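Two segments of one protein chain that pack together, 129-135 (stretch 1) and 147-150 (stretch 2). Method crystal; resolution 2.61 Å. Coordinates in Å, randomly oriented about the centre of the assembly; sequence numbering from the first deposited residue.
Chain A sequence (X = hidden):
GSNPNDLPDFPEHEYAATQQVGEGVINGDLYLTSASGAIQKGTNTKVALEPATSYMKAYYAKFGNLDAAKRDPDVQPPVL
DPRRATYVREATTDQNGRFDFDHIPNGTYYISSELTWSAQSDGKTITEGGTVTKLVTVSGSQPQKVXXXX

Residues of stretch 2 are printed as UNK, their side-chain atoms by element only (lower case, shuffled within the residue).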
# COMPACT_ATOMS: atom_id res chain seq x y z
N GLY A 129 9.49 -1.49 -11.23
CA GLY A 129 8.67 -1.20 -10.06
C GLY A 129 7.82 -2.38 -9.62
O GLY A 129 8.11 -3.53 -9.97
N GLY A 130 6.79 -2.08 -8.85
CA GLY A 130 5.87 -3.07 -8.30
C GLY A 130 5.12 -2.54 -7.11
O GLY A 130 4.82 -1.34 -7.04
N THR A 131 4.80 -3.43 -6.16
CA THR A 131 4.04 -3.07 -4.95
C THR A 131 4.99 -2.68 -3.82
O THR A 131 6.12 -3.17 -3.75
CB THR A 131 3.10 -4.22 -4.51
OG1 THR A 131 3.86 -5.41 -4.30
CG2 THR A 131 2.00 -4.50 -5.53
N VAL A 132 4.51 -1.77 -2.95
CA VAL A 132 5.23 -1.31 -1.77
C VAL A 132 4.18 -1.14 -0.64
O VAL A 132 3.12 -0.53 -0.86
CB VAL A 132 6.13 -0.05 -2.01
CG1 VAL A 132 5.35 1.13 -2.61
CG2 VAL A 132 6.89 0.35 -0.74
N THR A 133 4.44 -1.76 0.53
CA THR A 133 3.55 -1.78 1.69
C THR A 133 4.34 -1.58 2.98
O THR A 133 5.35 -2.27 3.20
CB THR A 133 2.77 -3.12 1.70
OG1 THR A 133 2.09 -3.29 0.45
CG2 THR A 133 1.80 -3.25 2.87
N LYS A 134 3.87 -0.66 3.84
CA LYS A 134 4.47 -0.37 5.15
C LYS A 134 3.41 -0.38 6.25
O LYS A 134 2.20 -0.25 5.96
CB LYS A 134 5.18 1.01 5.11
CG LYS A 134 6.41 1.10 4.20
CD LYS A 134 7.65 0.50 4.86
CE LYS A 134 8.81 0.41 3.91
NZ LYS A 134 10.03 -0.06 4.61
N LEU A 135 3.85 -0.50 7.51
CA LEU A 135 2.99 -0.40 8.69
C LEU A 135 3.00 1.04 9.21
O LEU A 135 4.08 1.64 9.33
CB LEU A 135 3.48 -1.35 9.82
CG LEU A 135 3.12 -2.85 9.76
CD1 LEU A 135 4.07 -3.67 10.64
CD2 LEU A 135 1.65 -3.11 10.20
N UNK A 147 7.13 7.60 4.45
CA UNK A 147 7.92 7.57 3.22
C UNK A 147 7.64 6.19 2.59
O UNK A 147 8.19 5.16 3.02
c UNK A 147 11.76 7.99 2.68
c UNK A 147 10.04 9.57 1.78
c UNK A 147 10.29 8.15 2.33
c UNK A 147 9.40 7.85 3.52
N UNK A 148 6.66 6.16 1.66
CA UNK A 148 6.22 4.92 1.03
C UNK A 148 7.18 4.55 -0.11
O UNK A 148 6.93 4.86 -1.27
c UNK A 148 4.06 2.76 1.43
c UNK A 148 3.98 3.75 0.26
c UNK A 148 2.54 4.04 -0.12
c UNK A 148 4.75 5.05 0.54
N UNK A 149 8.30 3.91 0.27
CA UNK A 149 9.36 3.49 -0.65
C UNK A 149 10.07 2.20 -0.15
O UNK A 149 9.91 1.81 1.01
o UNK A 149 11.11 4.44 -2.02
c UNK A 149 10.38 4.64 -0.81
c UNK A 149 11.33 4.80 0.38
N UNK A 150 10.86 1.56 -1.04
CA UNK A 150 11.71 0.38 -0.75
C UNK A 150 12.83 0.25 -1.82
O UNK A 150 12.79 0.98 -2.85
OXT UNK A 150 13.74 -0.60 -1.64
n UNK A 150 10.66 -3.76 -4.21
c UNK A 150 10.12 -1.33 -1.84
n UNK A 150 8.84 -3.10 -2.97
c UNK A 150 9.62 -2.75 -1.78
c UNK A 150 10.89 -0.93 -0.60
c UNK A 150 9.35 -3.57 -4.10
n UNK A 150 8.56 -3.86 -5.12
O HOH W 1 12.05 1.10 3.01

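Position 147 carries four side-chain carbons and no heteroatom. The first carbon, bonded to CA, leads to a second at which the chain forks into two terminal carbons. Its CA-to-CB bond points sideways relative to stretch 1, and its nearest side-chain atom, CB, is 7.4 Å from CG of Lys 134, so the residue takes no direct part in the contact. The branching is the pattern of leucine, since isoleucine and valine would branch at the carbon next to CA. Position 147 is Leu 147, in the t rotamer at chi1 and exposed.

Position 148 again has four carbons, forked at the second, and no polar atom. Its CA-to-CB bond also runs sideways, yet the end of the side chain comes nearer to stretch 1. The carbon at the fork lies 4.1 Å from CG1 of Val 132, and one of the two terminal carbons lies 4.0 Å from CG of Lys 134. A buried, purely hydrocarbon side chain with this branching is Leu 148. With chi1 at t and chi2 at p, its CG faces Val 132 CG1 in an apolar contact, while CD1 is the atom that meets the aliphatic part of Lys 134.

Position 149 has three side-chain atoms: one carbon that carries both an oxygen and a second carbon. The CA-to-CB bond points away from stretch 1, and the contacts are made through the backbone: the C atom lies 3.7 Å from Val 132 CG2, and the O atom is 3.4 Å from CE of Lys 134. Branching directly at CB, with one polar and one apolar arm, identifies Thr 149. Water 1 joins it to Lys 134, accepting from Lys 134 NZ at 2.8 Å and donating to Thr 149 O at 3.0 Å. The side-chain hydroxyl is hydrogen-bonded elsewhere in the structure.

Position 150 has three carbons in a row, then a nitrogen, then a carbon bearing two more nitrogens; a second carboxylate oxygen, OXT, marks the chain end. CB is directed toward stretch 1. The second side-chain carbon lies 3.8 Å from Val 132 CG2, the chain nitrogen 2.8 Å from Thr 131 O, and one terminal nitrogen 2.9 Å from Thr 131 O. The unbranched arm and planar terminal group are those of Arg 150. Its extended chain (chi2 and chi3 both t) passes Val 132, and the guanidinium then reaches the backbone of the strand, NE and NH2 both donating hydrogen bonds to Thr 131 O. This carbonyl oxygen lies at the edge of the group, near its plane, where two N-H bonds can converge on it.

The contact thus centres on Val 132, whose CA-to-CB bond points toward stretch 2 and whose side chain touches Leu 148, Thr 149 and Arg 150. The touching parts run 116° apart, and no backbone-to-backbone hydrogen bond joins them. Polar links accompany the apolar packing instead: the forked arginine bond to Thr 131 O, and the water between Lys 134 and the Thr 149 carbonyl.

Stretch 2 147-150: LLTR
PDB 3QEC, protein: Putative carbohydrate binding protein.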